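Local structure of alpha-L-rhamnosidase (6GSZ) at residues I161-V166 against V189-K194; P197-T203 against W278-G282; T480-I484 against S802-L806. The protein probably hydrolyses terminal non-reducing alpha-L-rhamnose residues from alpha-L-rhamnosides, as a calcium-binding glycosidase. The contacts are given in a common frame with arbitrary orientation. Where two conformers were deposited one is given. Numbering follows the deposited sequence.

Contact 1: I161-V166 against V189-K194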
loop_
_atom_site.group_PDB
_atom_site.type_symbol
_atom_site.label_atom_id
_atom_site.label_comp_id
_atom_site.label_asym_id
_atom_site.label_seq_id
_atom_site.Cartn_x
_atom_site.Cartn_y
_atom_site.Cartn_z
ATOM N N ILE A 161 -11.778 25.923 -6.976
ATOM C CA ILE A 161 -12.511 26.619 -7.999
ATOM C C ILE A 161 -13.594 27.431 -7.298
ATOM O O ILE A 161 -14.406 26.875 -6.541
ATOM C CB ILE A 161 -13.126 25.678 -9.035
ATOM C CG1 ILE A 161 -12.022 25.069 -9.895
ATOM C CG2 ILE A 161 -14.150 26.415 -9.901
ATOM C CD1 ILE A 161 -12.528 23.921 -10.800
ATOM N N ASN A 162 -13.560 28.765 -7.462
ATOM C CA ASN A 162 -14.484 29.651 -6.739
ATOM C C ASN A 162 -14.477 29.367 -5.223
ATOM O O ASN A 162 -15.540 29.255 -4.596
ATOM C CB ASN A 162 -15.880 29.568 -7.352
ATOM C CG ASN A 162 -15.894 29.866 -8.836
ATOM O OD1 ASN A 162 -15.274 30.843 -9.273
ATOM N ND2 ASN A 162 -16.621 29.103 -9.638
ATOM N N ASP A 163 -13.264 29.228 -4.654
ATOM C CA ASP A 163 -13.007 28.929 -3.225
ATOM C C ASP A 163 -13.656 27.629 -2.731
ATOM O O ASP A 163 -13.901 27.494 -1.531
ATOM C CB ASP A 163 -13.402 30.080 -2.291
ATOM C CG ASP A 163 -12.732 29.974 -0.915
ATOM O OD1 ASP A 163 -11.567 29.410 -0.804
ATOM O OD2 ASP A 163 -13.361 30.430 0.045
ATOM N N GLN A 164 -13.888 26.674 -3.618
ATOM C CA GLN A 164 -14.301 25.333 -3.219
ATOM C C GLN A 164 -13.162 24.375 -3.563
ATOM O O GLN A 164 -12.710 24.338 -4.728
ATOM C CB GLN A 164 -15.559 24.954 -3.978
ATOM C CG GLN A 164 -16.717 25.900 -3.733
ATOM C CD GLN A 164 -17.643 25.953 -4.927
ATOM O OE1 GLN A 164 -17.307 26.472 -6.024
ATOM N NE2 GLN A 164 -18.817 25.407 -4.719
ATOM N N ARG A 165 -12.746 23.562 -2.592
ATOM C CA ARG A 165 -11.692 22.604 -2.855
ATOM C C ARG A 165 -12.120 21.648 -3.973
ATOM O O ARG A 165 -13.223 21.123 -3.943
ATOM C CB ARG A 165 -11.302 21.826 -1.594
ATOM C CG ARG A 165 -9.962 21.108 -1.783
ATOM C CD ARG A 165 -9.625 20.207 -0.633
ATOM N NE ARG A 165 -8.206 19.892 -0.620
ATOM C CZ ARG A 165 -7.654 18.861 -1.283
ATOM N NH1 ARG A 165 -8.382 18.119 -2.133
ATOM N NH2 ARG A 165 -6.381 18.573 -1.055
ATOM N N VAL A 166 -11.216 21.371 -4.911
ATOM C CA VAL A 166 -11.452 20.396 -5.962
ATOM C C VAL A 166 -11.039 19.022 -5.451
ATOM O O VAL A 166 -9.892 18.777 -5.219
ATOM C CB VAL A 166 -10.715 20.706 -7.265
ATOM C CG1 VAL A 166 -10.925 19.635 -8.315
ATOM C CG2 VAL A 166 -11.089 22.100 -7.768
ATOM N N VAL A 189 -15.917 18.718 -11.952
ATOM C CA VAL A 189 -16.052 20.042 -11.335
ATOM C C VAL A 189 -17.328 20.755 -11.811
ATOM O O VAL A 189 -17.479 21.967 -11.612
ATOM C CB VAL A 189 -14.798 20.901 -11.547
ATOM C CG1 VAL A 189 -13.590 20.232 -10.948
ATOM C CG2 VAL A 189 -14.566 21.251 -12.995
ATOM N N THR A 190 -18.280 20.023 -12.374
ATOM C CA THR A 190 -19.536 20.571 -12.882
ATOM C C THR A 190 -20.186 21.512 -11.858
ATOM O O THR A 190 -20.626 22.611 -12.237
ATOM C CB THR A 190 -20.520 19.443 -13.208
ATOM O OG1 THR A 190 -19.879 18.598 -14.166
ATOM C CG2 THR A 190 -21.823 19.945 -13.800
ATOM N N ASP A 191 -20.265 21.079 -10.591
ATOM C CA ASP A 191 -21.060 21.774 -9.591
ATOM C C ASP A 191 -20.259 22.909 -8.925
ATOM O O ASP A 191 -20.842 23.669 -8.135
ATOM C CB ASP A 191 -21.596 20.775 -8.574
ATOM C CG ASP A 191 -22.691 19.858 -9.112
ATOM O OD1 ASP A 191 -23.275 20.148 -10.220
ATOM O OD2 ASP A 191 -22.974 18.868 -8.412
ATOM N N LEU A 192 -18.953 23.021 -9.210
ATOM C CA LEU A 192 -18.135 24.093 -8.614
ATOM C C LEU A 192 -18.180 25.350 -9.478
ATOM O O LEU A 192 -17.879 26.443 -8.981
ATOM C CB LEU A 192 -16.682 23.621 -8.465
ATOM C CG LEU A 192 -16.464 22.333 -7.686
ATOM C CD1 LEU A 192 -14.991 22.089 -7.448
ATOM C CD2 LEU A 192 -17.184 22.317 -6.366
ATOM N N LEU A 193 -18.494 25.205 -10.772
ATOM C CA LEU A 193 -18.584 26.357 -11.654
ATOM C C LEU A 193 -19.858 27.151 -11.374
ATOM O O LEU A 193 -20.842 26.671 -10.771
ATOM C CB LEU A 193 -18.584 25.917 -13.108
ATOM C CG LEU A 193 -17.348 25.188 -13.608
ATOM C CD1 LEU A 193 -17.568 24.751 -15.067
ATOM C CD2 LEU A 193 -16.162 26.107 -13.541
ATOM N N LYS A 194 -19.833 28.389 -11.857
ATOM C CA LYS A 194 -21.043 29.176 -11.940
ATOM C C LYS A 194 -21.104 29.821 -13.323
ATOM O O LYS A 194 -20.141 29.851 -14.115
ATOM C CB LYS A 194 -21.118 30.151 -10.763
ATOM C CG LYS A 194 -19.852 30.944 -10.512
ATOM C CD LYS A 194 -19.859 31.784 -9.237
ATOM C CE LYS A 194 -18.573 32.575 -9.104
ATOM N NZ LYS A 194 -18.597 33.494 -7.940
HETATM O O HOH W 1 -15.464 33.259 -7.921
#
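Two turns face each other here. I161-Q164 is a type I' beta turn: N162 (phi/psi 51/46°) and D163 (58/26°) both have positive phi, and the paired bonds from I161 N to Q164 O (2.9 Å) and Q164 N to I161 O (3.0 Å) close a two-residue hairpin loop. In V189-K194, residues 190-192 have helical backbone angles, and L192 N reaches V189 O at 3.0 Å. The CA atoms of I161 and L192 come within 6.2 Å, those of V166 and V189 within 7.1 Å.

L192 is the main apolar contributor of its turn: its CD1 lies 3.9 Å from V166 CG2 and its CB 4.0 Å from I161 CG2. V189 CG1 touches both I161 CD1 and V166 CG1, at 3.8 Å each. The polar link is N162, whose ND2 donates to L192 O (3.0 Å, 163°) and also to N198 on the neighbouring strand. A water 2.8 Å from N162 OD1 and 3.1 Å from K194 NZ bridges these side chains, while OD1 also accepts from the backbone of A199.

The I' turn joins strand 156-161 to edge strand 164-165, whereas V189-K194 connects strand 182-188 of one sheet to 196-205 of the other. A tight hairpin thus packs on an intersheet crossover, as suits a beta sandwich of the galactose-binding-like class.

Contact 2: P197-T203 against W278-G282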
loop_
_atom_site.group_PDB
_atom_site.type_symbol
_atom_site.label_atom_id
_atom_site.label_comp_id
_atom_site.label_asym_id
_atom_site.label_seq_id
_atom_site.Cartn_x
_atom_site.Cartn_y
_atom_site.Cartn_z
ATOM N N PRO A 197 -18.508 34.661 -14.688
ATOM C CA PRO A 197 -17.100 34.688 -14.259
ATOM C C PRO A 197 -16.774 33.598 -13.245
ATOM O O PRO A 197 -17.582 33.349 -12.358
ATOM C CB PRO A 197 -16.921 36.113 -13.679
ATOM C CG PRO A 197 -18.291 36.536 -13.304
ATOM C CD PRO A 197 -19.280 35.798 -14.169
ATOM N N ASN A 198 -15.584 33.013 -13.389
ATOM C CA ASN A 198 -15.090 31.945 -12.515
ATOM C C ASN A 198 -13.602 32.182 -12.239
ATOM O O ASN A 198 -12.913 32.833 -13.042
ATOM C CB ASN A 198 -15.252 30.557 -13.138
ATOM C CG ASN A 198 -16.695 30.097 -13.234
ATOM O OD1 ASN A 198 -17.175 29.364 -12.349
ATOM N ND2 ASN A 198 -17.395 30.510 -14.300
ATOM N N ALA A 199 -13.105 31.568 -11.164
ATOM C CA ALA A 199 -11.687 31.566 -10.909
ATOM C C ALA A 199 -11.235 30.176 -10.482
ATOM O O ALA A 199 -11.999 29.467 -9.840
ATOM C CB ALA A 199 -11.319 32.573 -9.841
ATOM N N ILE A 200 -9.988 29.856 -10.840
ATOM C CA ILE A 200 -9.288 28.659 -10.349
ATOM C C ILE A 200 -8.007 29.135 -9.685
ATOM O O ILE A 200 -7.294 30.013 -10.234
ATOM C CB ILE A 200 -9.050 27.625 -11.459
ATOM C CG1 ILE A 200 -8.292 26.423 -10.914
ATOM C CG2 ILE A 200 -8.330 28.206 -12.648
ATOM C CD1 ILE A 200 -8.413 25.180 -11.773
ATOM N N GLY A 201 -7.735 28.600 -8.498
ATOM C CA GLY A 201 -6.475 28.820 -7.807
ATOM C C GLY A 201 -5.859 27.478 -7.432
ATOM O O GLY A 201 -6.575 26.556 -6.996
ATOM N N VAL A 202 -4.550 27.331 -7.597
ATOM C CA VAL A 202 -3.882 26.077 -7.259
ATOM C C VAL A 202 -2.624 26.417 -6.456
ATOM O O VAL A 202 -1.826 27.303 -6.871
ATOM C CB VAL A 202 -3.478 25.261 -8.503
ATOM C CG1 VAL A 202 -2.941 23.894 -8.064
ATOM C CG2 VAL A 202 -4.650 25.078 -9.464
ATOM N N THR A 203 -2.428 25.764 -5.326
ATOM C CA THR A 203 -1.200 25.867 -4.590
ATOM C C THR A 203 -0.335 24.664 -4.893
ATOM O O THR A 203 -0.850 23.520 -4.852
ATOM C CB THR A 203 -1.414 25.968 -3.082
ATOM O OG1 THR A 203 -2.300 27.050 -2.782
ATOM C CG2 THR A 203 -0.098 26.170 -2.355
ATOM N N TRP A 278 -8.368 34.780 -3.102
ATOM C CA TRP A 278 -7.474 34.562 -4.223
ATOM C C TRP A 278 -7.999 33.529 -5.221
ATOM O O TRP A 278 -7.527 33.512 -6.357
ATOM C CB TRP A 278 -6.059 34.238 -3.728
ATOM C CG TRP A 278 -5.896 32.864 -3.170
ATOM C CD1 TRP A 278 -6.141 32.471 -1.886
ATOM C CD2 TRP A 278 -5.413 31.712 -3.862
ATOM N NE1 TRP A 278 -5.862 31.136 -1.733
ATOM C CE2 TRP A 278 -5.386 30.664 -2.921
ATOM C CE3 TRP A 278 -4.955 31.475 -5.154
ATOM C CZ2 TRP A 278 -4.939 29.390 -3.242
ATOM C CZ3 TRP A 278 -4.461 30.223 -5.456
ATOM C CH2 TRP A 278 -4.492 29.191 -4.526
ATOM N N SER A 279 -8.865 32.604 -4.787
ATOM C CA SER A 279 -9.438 31.625 -5.691
ATOM C C SER A 279 -10.851 32.004 -6.142
ATOM O O SER A 279 -11.611 31.147 -6.546
ATOM C CB SER A 279 -9.389 30.225 -5.109
ATOM O OG SER A 279 -10.294 30.061 -4.034
ATOM N N GLN A 280 -11.196 33.303 -6.060
ATOM C CA GLN A 280 -12.478 33.815 -6.479
ATOM C C GLN A 280 -12.293 35.022 -7.400
ATOM O O GLN A 280 -11.249 35.667 -7.442
ATOM C CB GLN A 280 -13.312 34.238 -5.279
ATOM C CG GLN A 280 -13.730 33.044 -4.451
ATOM C CD GLN A 280 -14.066 33.422 -3.035
ATOM O OE1 GLN A 280 -13.185 33.566 -2.170
ATOM N NE2 GLN A 280 -15.350 33.564 -2.801
ATOM N N VAL A 281 -13.324 35.295 -8.179
ATOM C CA VAL A 281 -13.273 36.472 -9.078
ATOM C C VAL A 281 -13.325 37.774 -8.283
ATOM O O VAL A 281 -13.640 37.801 -7.104
ATOM C CB VAL A 281 -14.371 36.432 -10.145
ATOM C CG1 VAL A 281 -14.237 35.177 -10.944
ATOM C CG2 VAL A 281 -15.765 36.562 -9.556
ATOM N N GLY A 282 -12.947 38.853 -8.958
ATOM C CA GLY A 282 -12.980 40.172 -8.337
ATOM C C GLY A 282 -11.851 40.377 -7.348
ATOM O O GLY A 282 -11.889 41.311 -6.532
#
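The loop W278-V281, between strands 266-270 and 291-294, runs nearly antiparallel to strand 197-203 (end-to-end directions 166° apart) over its outer face, yet no hydrogen bond joins them; the fit is one of side-chain packing against backbone. W278 takes a p rotamer (chi1 74°, chi2 -86°) that swings its six-membered ring onto the strand: CZ3 lies 3.4 Å from G201 CA, and CH2 3.6 Å from V202 N and 3.5 Å from T203 OG1. G201 makes room, since an ideal CB there would sit 2.5 Å from W278 CZ3. S279 CB lies 4.1 Å from G201 N. The m rotamer of V281 brings CG1 to 3.3 Å from N198 C, 3.9 Å from P197 CB and 4.1 Å from A199 CB, while A199 CB rests 3.6 Å from S279 O. I200 and V202 point away, onto strand 144-154 across this domain's beta sandwich. The outer face is thus held by van der Waals fit, small A199 and G201 letting loop backbone and indole approach.

Contact 3: T480-I484 against S802-L806; sequences TANFI and STKFL
The last turn of helix 471-484 crosses a strand almost at right angles: the axes of 480-484 and 802-806 make 81° and approach to 9.3 Å, F483 and F805 being nearest in register (CA to CA 6.9 Å). The helix kinks where the N atoms of T480 and F483 lack their bond to the preceding turn; F483 N bonds instead to T480 O, three residues back (3.1 Å), while I484 N keeps its i to i-4 bond to T480 O (3.3 Å). Phi/psi are -57/-44° at A481, -72/-12° at N482 and -86/-40° at F483; the strand is extended, -134/137° at T803 and -144/121° at F805.

T480 and A481 are out of reach. N482 O lies 3.9 Å from F805 CE1, while the N482 side chain bonds to T487. F483 has its CA-to-CB bond sideways, chi1 -175° (t), chi2 -86°. Its ring forms an offset stack with F805 (CA-to-CB toward the helix; chi1 179°, t; chi2 60°), centroids 4.7 Å apart and planes at 17°. F483 CE2 meets F805 CB at 3.6 Å, F483 CZ meets T803 CG2 at 3.7 Å, and F483 O lies 3.3 Å from F805 CE1. I484 points away.

H772 stacks on F483 and W785 meets F805. The helix belongs to the six-hairpin glycosidase domain, an (alpha/alpha)6 barrel, the strand to the C-terminal beta domain. Without hydrogen bonds between the segments, aromatic stacking and apolar packing make this part of the interdomain seam.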
loop_
_atom_site.group_PDB
_atom_site.type_symbol
_atom_site.label_atom_id
_atom_site.label_comp_id
_atom_site.label_asym_id
_atom_site.label_seq_id
_atom_site.Cartn_x
_atom_site.Cartn_y
_atom_site.Cartn_z
ATOM N N THR A 480 0.394 -10.826 3.301
ATOM C CA THR A 480 -0.417 -10.249 4.347
ATOM C C THR A 480 -1.247 -9.055 3.799
ATOM O O THR A 480 -2.468 -8.942 3.996
ATOM C CB THR A 480 0.454 -9.831 5.545
ATOM O OG1 THR A 480 1.179 -10.965 6.037
ATOM C CG2 THR A 480 -0.402 -9.229 6.647
ATOM N N ALA A 481 -0.550 -8.127 3.136
ATOM C CA ALA A 481 -1.157 -6.875 2.720
ATOM C C ALA A 481 -2.379 -7.106 1.829
ATOM O O ALA A 481 -3.407 -6.466 1.986
ATOM C CB ALA A 481 -0.150 -6.074 1.929
ATOM N N ASN A 482 -2.256 -8.054 0.864
ATOM C CA ASN A 482 -3.244 -8.258 -0.138
ATOM C C ASN A 482 -4.527 -8.927 0.409
ATOM O O ASN A 482 -5.557 -8.953 -0.290
ATOM C CB ASN A 482 -2.723 -9.176 -1.249
ATOM C CG ASN A 482 -1.538 -8.662 -2.026
ATOM O OD1 ASN A 482 -1.131 -7.484 -1.848
ATOM N ND2 ASN A 482 -1.039 -9.439 -2.989
ATOM N N PHE A 483 -4.454 -9.439 1.637
ATOM C CA PHE A 483 -5.625 -9.924 2.322
ATOM C C PHE A 483 -6.338 -8.772 3.047
ATOM O O PHE A 483 -7.587 -8.682 3.081
ATOM C CB PHE A 483 -5.204 -10.997 3.330
ATOM C CG PHE A 483 -6.328 -11.688 4.056
ATOM C CD1 PHE A 483 -6.870 -11.163 5.214
ATOM C CD2 PHE A 483 -6.815 -12.914 3.612
ATOM C CE1 PHE A 483 -7.879 -11.828 5.912
ATOM C CE2 PHE A 483 -7.784 -13.608 4.337
ATOM C CZ PHE A 483 -8.325 -13.056 5.477
ATOM N N ILE A 484 -5.558 -7.872 3.663
ATOM C CA ILE A 484 -6.178 -6.826 4.508
ATOM C C ILE A 484 -6.899 -5.763 3.666
ATOM O O ILE A 484 -7.985 -5.333 4.038
ATOM C CB ILE A 484 -5.142 -6.212 5.461
ATOM C CG1 ILE A 484 -4.497 -7.291 6.345
ATOM C CG2 ILE A 484 -5.752 -5.088 6.285
ATOM C CD1 ILE A 484 -3.455 -6.763 7.264
ATOM N N SER A 802 -12.486 -15.419 14.503
ATOM C CA SER A 802 -13.327 -14.974 13.412
ATOM C C SER A 802 -12.460 -14.247 12.387
ATOM O O SER A 802 -11.762 -13.270 12.706
ATOM C CB SER A 802 -14.453 -14.076 13.894
ATOM O OG SER A 802 -15.278 -14.751 14.827
ATOM N N THR A 803 -12.565 -14.675 11.136
ATOM C CA THR A 803 -11.794 -14.146 10.035
ATOM C C THR A 803 -12.741 -13.910 8.868
ATOM O O THR A 803 -13.510 -14.782 8.537
ATOM C CB THR A 803 -10.658 -15.121 9.664
ATOM O OG1 THR A 803 -9.948 -15.514 10.855
ATOM C CG2 THR A 803 -9.716 -14.527 8.631
ATOM N N LYS A 804 -12.608 -12.772 8.172
ATOM C CA LYS A 804 -13.423 -12.426 7.045
ATOM C C LYS A 804 -12.514 -11.922 5.921
ATOM O O LYS A 804 -11.571 -11.161 6.194
ATOM C CB LYS A 804 -14.429 -11.312 7.406
ATOM C CG LYS A 804 -15.357 -11.608 8.568
ATOM C CD LYS A 804 -16.408 -10.539 8.781
ATOM C CE LYS A 804 -17.217 -10.800 10.032
ATOM N NZ LYS A 804 -18.149 -9.689 10.351
ATOM N N PHE A 805 -12.852 -12.261 4.683
ATOM C CA PHE A 805 -12.121 -11.803 3.524
ATOM C C PHE A 805 -13.074 -11.544 2.372
ATOM O O PHE A 805 -13.757 -12.471 1.900
ATOM C CB PHE A 805 -11.018 -12.780 3.104
ATOM C CG PHE A 805 -10.269 -12.328 1.890
ATOM C CD1 PHE A 805 -9.596 -11.113 1.914
ATOM C CD2 PHE A 805 -10.274 -13.056 0.727
ATOM C CE1 PHE A 805 -8.955 -10.651 0.786
ATOM C CE2 PHE A 805 -9.635 -12.596 -0.404
ATOM C CZ PHE A 805 -9.002 -11.358 -0.381
ATOM N N LEU A 806 -13.070 -10.285 1.896
ATOM C CA LEU A 806 -13.874 -9.895 0.750
ATOM C C LEU A 806 -13.131 -10.228 -0.535
ATOM O O LEU A 806 -12.308 -9.485 -1.031
ATOM C CB LEU A 806 -14.208 -8.414 0.851
ATOM C CG LEU A 806 -15.233 -7.880 -0.140
ATOM C CD1 LEU A 806 -16.582 -8.566 0.041
ATOM C CD2 LEU A 806 -15.365 -6.379 0.063
#

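Contacts 1 and 2 share one antiparallel sheet: strand 164-165 of the hairpin is its edge, and strand 197-203 is its third strand. Their centres are about 10 Å apart and they touch, N162 ND2 lying 2.8 Å from N198 OD1 (a probable hydrogen bond) and D163 CB 3.5 Å from Q280 CD. Both are partly buried, their centres about 30 and 35 Å from the chain's centre. Contact 3 is buried, about 14 Å from that centre, and its nearest atoms are about 24 Å from contact 1 and 30 Å from contact 2. Chemistry differs accordingly: contact 1 mixes aliphatic packing with a hydrogen bond and a water bridge, contact 2 fits an indole and a valine against the strand, with no hydrogen bond, and contact 3 stacks two phenyl rings between domains.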